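Local coordinates for protein beta-galactosidase (PDB 4OIF) that probably hydrolyses terminal non-reducing beta-D-galactose residues from beta-D-galactosides, as a zinc-binding, trimeric member of glycoside hydrolase family 42, at residues A[148-153]-A[248-253]; A[19-24]-A[360-365]. All coordinates share one frame; numbering follows the deposited sequence. Where two conformers were deposited one is given.

Contact 1 of 2, residues A[148-153]-A[248-253]; sequences PALLMW and PHIPIT
W153 turns CG to a position beside its own backbone N (chi1 -70°), which swings the indole off the strand and against I250. I250 CG2 stands anti to its backbone N, and this methyl, with CB behind it, meets CD1 and NE1 of the indole obliquely. Among the apolar side-chain pairs the closest is W153 CD1 to I250 CG2, at 3.3 Å. The other branch of I250 serves a different neighbour: its CG1 lies 4.1 Å from CD2 of L150, whose CG is anti to the backbone N. W153 NE1 is occupied by OG1 of T247, the residue just before the second segment, and this bond helps set the rotation of the indole.

The backbones run parallel and meet at W153 and I252, with CA atoms 4.7 Å apart. W153 N gives a nearly straight bond to P251 O (2.9 Å, 171° at the hydrogen). W153 O receives T253 N at 2.9 Å, the donor tilted 22° from the carbonyl plane. Bonds to residues on both sides of I252 thus grip W153, as in a regular parallel pair. L151 O abuts the proline ring, 3.4 Å from P251 CD. T253 places OG1 anti to its backbone N, where it bonds V280 O, and leaves CG2 against W153 O at 3.6 Å.

W153 and I252 share one face of the sheet, their CB and CG1 4.1 Å apart, and both lie on L243 of helix 218-246. On its other edge strand 150-154 bonds to strand 83-87. Adjacent parallel strands joined through a helix that covers their outer face form the beta-alpha-beta crossover of a TIM barrel, here between its fourth and fifth strands.

Contact 2 of 2, residues A[19-24]-A[360-365]; sequences GDYNPD and FQWRKS
D20 and Q361 face each other with CA atoms 4.8 Å apart, where the end of strand 16-21 meets the loop that follows strand 356-359. The peptide bond between F360 and Q361 is cis, and just beyond this turn of the chain W362 N bonds D20 O at 2.8 Å. At the backbone angles of G19 any side chain would collide with the preceding carbonyl O, which only glycine avoids.

N22 and Q361 reach across by their amides. N22 ND2 donates to Q361 OE1 at 2.9 Å in a bent bond, 144° at the hydrogen; the acceptor lies in the N22 amide plane, while the two amide planes stand 74° apart. Q361 starts out with CG between its backbone N and carbonyl carbon (chi1 57°), then extends toward N22. An alanine in place of N22 would probably leave Q361 OE1 without this donor and its amide freer to turn.

The D20 carboxylate comes to the edge of the F360 ring, with OD2 3.4 Å from CD1. Over one face of the same ring sits Q361 CB, 3.5 Å above the plane. Farther along, Y21 and W362 lie side by side and point the same way, CD1 to CD1 3.6 Å, yet with ring planes almost perpendicular. D36 of helix 30-42 takes Y21 OH on OD2 and W362 NE1 on OD1, which helps hold both rings; OD1 also meets R363 NE in a salt bridge.

F360 also packs edge-to-face with H373 and touches a bound glycerol, probably from the crystallisation liquor. First and last strands meeting here close the TIM barrel at its catalytic end, and a non-proline cis peptide after the eighth strand is familiar from clan GH-A glycosidases.

Both contacts belong to the same barrel sheet but to different seams: contact 1 joins the fourth and fifth strands, contact 2 the eighth and the first. Their centres are about 20 Å apart and their nearest atoms about 10 Å, so they do not touch. In sequence, both segments of contact 1 fall between those of contact 2. Their relation to the predicted catalytic centre differs. In contact 2 the side chain of D20 is about 4 Å from that of E322, the predicted nucleophile, and about 5 Å from that of N157, predicted to bind substrate. Contact 1 is farther from that centre, the side chain of T253 being about 10 Å from those of E322 and N157.

Contact 1 of 2, residues A[148-153]-A[248-253]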
loop_
_atom_site.group_PDB
_atom_site.type_symbol
_atom_site.label_atom_id
_atom_site.label_comp_id
_atom_site.label_asym_id
_atom_site.label_seq_id
_atom_site.Cartn_x
_atom_site.Cartn_y
_atom_site.Cartn_z
ATOM N N PRO A 148 -30.870 40.994 13.045
ATOM C CA PRO A 148 -32.067 40.244 12.630
ATOM C C PRO A 148 -31.786 39.076 11.661
ATOM O O PRO A 148 -32.525 38.095 11.684
ATOM C CB PRO A 148 -32.934 41.313 11.963
ATOM C CG PRO A 148 -31.987 42.413 11.597
ATOM C CD PRO A 148 -30.940 42.413 12.656
ATOM N N ALA A 149 -30.740 39.166 10.845
ATOM C CA ALA A 149 -30.398 38.069 9.936
ATOM C C ALA A 149 -29.799 36.853 10.639
ATOM O O ALA A 149 -29.746 35.770 10.058
ATOM C CB ALA A 149 -29.443 38.547 8.858
ATOM N N LEU A 150 -29.353 37.017 11.878
ATOM C CA LEU A 150 -28.700 35.908 12.576
ATOM C C LEU A 150 -29.683 34.795 12.878
ATOM O O LEU A 150 -30.726 35.032 13.474
ATOM C CB LEU A 150 -28.033 36.375 13.872
ATOM C CG LEU A 150 -27.292 35.239 14.589
ATOM C CD1 LEU A 150 -26.282 34.622 13.649
ATOM C CD2 LEU A 150 -26.616 35.709 15.880
ATOM N N LEU A 151 -29.344 33.578 12.476
ATOM C CA LEU A 151 -30.263 32.458 12.648
ATOM C C LEU A 151 -29.770 31.399 13.622
ATOM O O LEU A 151 -30.516 30.909 14.469
ATOM C CB LEU A 151 -30.541 31.781 11.309
ATOM C CG LEU A 151 -31.670 30.757 11.405
ATOM C CD1 LEU A 151 -33.001 31.480 11.575
ATOM C CD2 LEU A 151 -31.703 29.827 10.199
ATOM N N MET A 152 -28.505 31.048 13.483
ATOM C CA MET A 152 -27.946 29.911 14.197
ATOM C C MET A 152 -26.421 30.019 14.236
ATOM O O MET A 152 -25.812 30.660 13.378
ATOM C CB MET A 152 -28.402 28.611 13.520
ATOM C CG MET A 152 -28.003 27.300 14.189
ATOM S SD MET A 152 -28.778 25.882 13.340
ATOM C CE MET A 152 -28.364 26.236 11.637
ATOM N N TRP A 153 -25.814 29.415 15.249
ATOM C CA TRP A 153 -24.373 29.329 15.319
ATOM C C TRP A 153 -23.907 28.004 14.710
ATOM O O TRP A 153 -24.489 26.946 14.973
ATOM C CB TRP A 153 -23.892 29.451 16.761
ATOM C CG TRP A 153 -24.053 30.816 17.354
ATOM C CD1 TRP A 153 -24.994 31.213 18.252
ATOM C CD2 TRP A 153 -23.228 31.956 17.106
ATOM N NE1 TRP A 153 -24.816 32.531 18.575
ATOM C CE2 TRP A 153 -23.737 33.012 17.882
ATOM C CE3 TRP A 153 -22.108 32.189 16.299
ATOM C CZ2 TRP A 153 -23.171 34.284 17.871
ATOM C CZ3 TRP A 153 -21.544 33.442 16.292
ATOM C CH2 TRP A 153 -22.073 34.477 17.072
ATOM N N PRO A 248 -28.368 33.499 24.048
ATOM C CA PRO A 248 -28.981 32.257 24.544
ATOM C C PRO A 248 -30.157 31.784 23.700
ATOM O O PRO A 248 -30.533 30.614 23.769
ATOM C CB PRO A 248 -29.466 32.651 25.942
ATOM C CG PRO A 248 -29.741 34.115 25.825
ATOM C CD PRO A 248 -28.604 34.620 24.974
ATOM N N HIS A 249 -30.734 32.695 22.926
ATOM C CA HIS A 249 -31.896 32.430 22.100
ATOM C C HIS A 249 -31.469 31.935 20.718
ATOM O O HIS A 249 -32.302 31.589 19.874
ATOM C CB HIS A 249 -32.735 33.704 21.972
ATOM C CG HIS A 249 -32.002 34.838 21.318
ATOM N ND1 HIS A 249 -30.818 35.344 21.815
ATOM C CD2 HIS A 249 -32.282 35.559 20.204
ATOM C CE1 HIS A 249 -30.396 36.322 21.031
ATOM N NE2 HIS A 249 -31.269 36.475 20.050
ATOM N N ILE A 250 -30.161 31.942 20.474
ATOM C CA ILE A 250 -29.655 31.493 19.186
ATOM C C ILE A 250 -29.210 30.035 19.257
ATOM O O ILE A 250 -28.295 29.692 20.002
ATOM C CB ILE A 250 -28.495 32.365 18.690
ATOM C CG1 ILE A 250 -28.911 33.832 18.696
ATOM C CG2 ILE A 250 -28.103 31.945 17.269
ATOM C CD1 ILE A 250 -29.987 34.165 17.664
ATOM N N PRO A 251 -29.865 29.165 18.476
ATOM C CA PRO A 251 -29.519 27.741 18.537
ATOM C C PRO A 251 -28.093 27.473 18.043
ATOM O O PRO A 251 -27.592 28.135 17.145
ATOM C CB PRO A 251 -30.563 27.081 17.625
ATOM C CG PRO A 251 -30.976 28.160 16.684
ATOM C CD PRO A 251 -30.894 29.449 17.461
ATOM N N ILE A 252 -27.445 26.496 18.655
ATOM C CA ILE A 252 -26.069 26.161 18.339
ATOM C C ILE A 252 -25.986 24.777 17.719
ATOM O O ILE A 252 -26.556 23.816 18.261
ATOM C CB ILE A 252 -25.192 26.195 19.607
ATOM C CG1 ILE A 252 -25.104 27.623 20.166
ATOM C CG2 ILE A 252 -23.811 25.594 19.316
ATOM C CD1 ILE A 252 -24.483 27.726 21.581
ATOM N N THR A 253 -25.288 24.658 16.589
ATOM C CA THR A 253 -24.991 23.327 16.050
ATOM C C THR A 253 -23.542 23.217 15.632
ATOM O O THR A 253 -22.824 24.212 15.599
ATOM C CB THR A 253 -25.866 22.970 14.842
ATOM O OG1 THR A 253 -25.727 21.572 14.548
ATOM C CG2 THR A 253 -25.459 23.787 13.624
#

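Contact 2 of 2, residues A[19-24]-A[360-365]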
loop_
_atom_site.group_PDB
_atom_site.type_symbol
_atom_site.label_atom_id
_atom_site.label_comp_id
_atom_site.label_asym_id
_atom_site.label_seq_id
_atom_site.Cartn_x
_atom_site.Cartn_y
_atom_site.Cartn_z
ATOM N N GLY A 19 -26.395 27.775 1.719
ATOM C CA GLY A 19 -25.182 27.080 2.125
ATOM C C GLY A 19 -23.968 27.948 2.458
ATOM O O GLY A 19 -24.079 29.152 2.701
ATOM N N ASP A 20 -22.796 27.326 2.483
ATOM C CA ASP A 20 -21.580 28.050 2.818
ATOM C C ASP A 20 -21.331 29.191 1.834
ATOM O O ASP A 20 -21.309 29.000 0.612
ATOM C CB ASP A 20 -20.379 27.104 2.842
ATOM C CG ASP A 20 -20.374 26.190 4.061
ATOM O OD1 ASP A 20 -21.462 25.814 4.548
ATOM O OD2 ASP A 20 -19.276 25.852 4.543
ATOM N N TYR A 21 -21.163 30.388 2.372
ATOM C CA TYR A 21 -20.920 31.556 1.537
ATOM C C TYR A 21 -19.608 32.199 1.996
ATOM O O TYR A 21 -19.439 32.505 3.183
ATOM C CB TYR A 21 -22.113 32.537 1.609
ATOM C CG TYR A 21 -21.911 33.822 0.840
ATOM C CD1 TYR A 21 -21.471 33.795 -0.473
ATOM C CD2 TYR A 21 -22.170 35.059 1.422
ATOM C CE1 TYR A 21 -21.272 34.953 -1.188
ATOM C CE2 TYR A 21 -21.973 36.233 0.709
ATOM C CZ TYR A 21 -21.518 36.167 -0.598
ATOM O OH TYR A 21 -21.309 37.310 -1.339
ATOM N N ASN A 22 -18.677 32.384 1.060
ATOM C CA ASN A 22 -17.329 32.858 1.399
ATOM C C ASN A 22 -16.889 34.125 0.682
ATOM O O ASN A 22 -15.908 34.109 -0.061
ATOM C CB ASN A 22 -16.313 31.758 1.117
ATOM C CG ASN A 22 -16.555 30.534 1.959
ATOM O OD1 ASN A 22 -16.464 30.598 3.181
ATOM N ND2 ASN A 22 -16.871 29.415 1.318
ATOM N N PRO A 23 -17.603 35.234 0.920
ATOM C CA PRO A 23 -17.255 36.517 0.309
ATOM C C PRO A 23 -15.874 36.994 0.741
ATOM O O PRO A 23 -15.278 37.813 0.049
ATOM C CB PRO A 23 -18.347 37.460 0.827
ATOM C CG PRO A 23 -18.781 36.841 2.120
ATOM C CD PRO A 23 -18.716 35.371 1.876
ATOM N N ASP A 24 -15.371 36.476 1.856
ATOM C CA ASP A 24 -14.046 36.853 2.338
ATOM C C ASP A 24 -12.955 36.470 1.325
ATOM O O ASP A 24 -11.829 36.960 1.393
ATOM C CB ASP A 24 -13.769 36.224 3.722
ATOM C CG ASP A 24 -14.185 34.748 3.810
ATOM O OD1 ASP A 24 -15.330 34.395 3.424
ATOM O OD2 ASP A 24 -13.357 33.932 4.272
ATOM N N PHE A 360 -22.327 22.896 0.205
ATOM C CA PHE A 360 -21.024 23.476 0.037
ATOM C C PHE A 360 -20.759 23.459 -1.455
ATOM O O PHE A 360 -20.744 22.387 -2.056
ATOM C CB PHE A 360 -19.926 22.722 0.784
ATOM C CG PHE A 360 -18.613 23.428 0.711
ATOM C CD1 PHE A 360 -18.266 24.372 1.672
ATOM C CD2 PHE A 360 -17.769 23.227 -0.370
ATOM C CE1 PHE A 360 -17.077 25.065 1.583
ATOM C CE2 PHE A 360 -16.580 23.917 -0.469
ATOM C CZ PHE A 360 -16.233 24.839 0.506
ATOM N N GLN A 361 -20.568 24.624 -2.067
ATOM C CA GLN A 361 -20.672 25.927 -1.422
ATOM C C GLN A 361 -21.509 26.833 -2.335
ATOM O O GLN A 361 -22.080 26.359 -3.316
ATOM C CB GLN A 361 -19.283 26.532 -1.166
ATOM C CG GLN A 361 -18.425 26.684 -2.411
ATOM C CD GLN A 361 -17.062 27.317 -2.126
ATOM O OE1 GLN A 361 -16.941 28.221 -1.300
ATOM N NE2 GLN A 361 -16.033 26.848 -2.828
ATOM N N TRP A 362 -21.595 28.124 -2.026
ATOM C CA TRP A 362 -22.351 29.024 -2.886
ATOM C C TRP A 362 -21.630 29.258 -4.204
ATOM O O TRP A 362 -22.185 29.036 -5.282
ATOM C CB TRP A 362 -22.598 30.369 -2.212
ATOM C CG TRP A 362 -23.097 31.391 -3.190
ATOM C CD1 TRP A 362 -22.416 32.476 -3.668
ATOM C CD2 TRP A 362 -24.371 31.394 -3.851
ATOM N NE1 TRP A 362 -23.192 33.164 -4.568
ATOM C CE2 TRP A 362 -24.398 32.524 -4.696
ATOM C CE3 TRP A 362 -25.492 30.552 -3.806
ATOM C CZ2 TRP A 362 -25.510 32.840 -5.485
ATOM C CZ3 TRP A 362 -26.592 30.866 -4.587
ATOM C CH2 TRP A 362 -26.588 31.994 -5.421
ATOM N N ARG A 363 -20.392 29.729 -4.100
ATOM C CA ARG A 363 -19.582 30.041 -5.265
ATOM C C ARG A 363 -18.244 29.303 -5.216
ATOM O O ARG A 363 -17.566 29.303 -4.190
ATOM C CB ARG A 363 -19.360 31.557 -5.358
ATOM C CG ARG A 363 -18.669 32.013 -6.634
ATOM C CD ARG A 363 -18.423 33.528 -6.650
ATOM N NE ARG A 363 -19.648 34.289 -6.900
ATOM C CZ ARG A 363 -20.149 34.557 -8.109
ATOM N NH1 ARG A 363 -19.546 34.130 -9.222
ATOM N NH2 ARG A 363 -21.271 35.252 -8.203
ATOM N N LYS A 364 -17.866 28.685 -6.330
ATOM C CA LYS A 364 -16.589 27.987 -6.431
ATOM C C LYS A 364 -15.411 28.869 -6.062
ATOM O O LYS A 364 -15.345 30.042 -6.445
ATOM C CB LYS A 364 -16.383 27.431 -7.847
ATOM C CG LYS A 364 -17.311 26.251 -8.155
ATOM C CD LYS A 364 -16.986 25.570 -9.471
ATOM C CE LYS A 364 -17.912 24.386 -9.708
ATOM N NZ LYS A 364 -17.864 23.927 -11.130
ATOM N N SER A 365 -14.490 28.288 -5.302
ATOM C CA SER A 365 -13.206 28.908 -5.027
ATOM C C SER A 365 -12.425 29.070 -6.319
ATOM O O SER A 365 -12.397 28.176 -7.137
ATOM C CB SER A 365 -12.409 28.067 -4.026
ATOM O OG SER A 365 -12.996 28.137 -2.744
#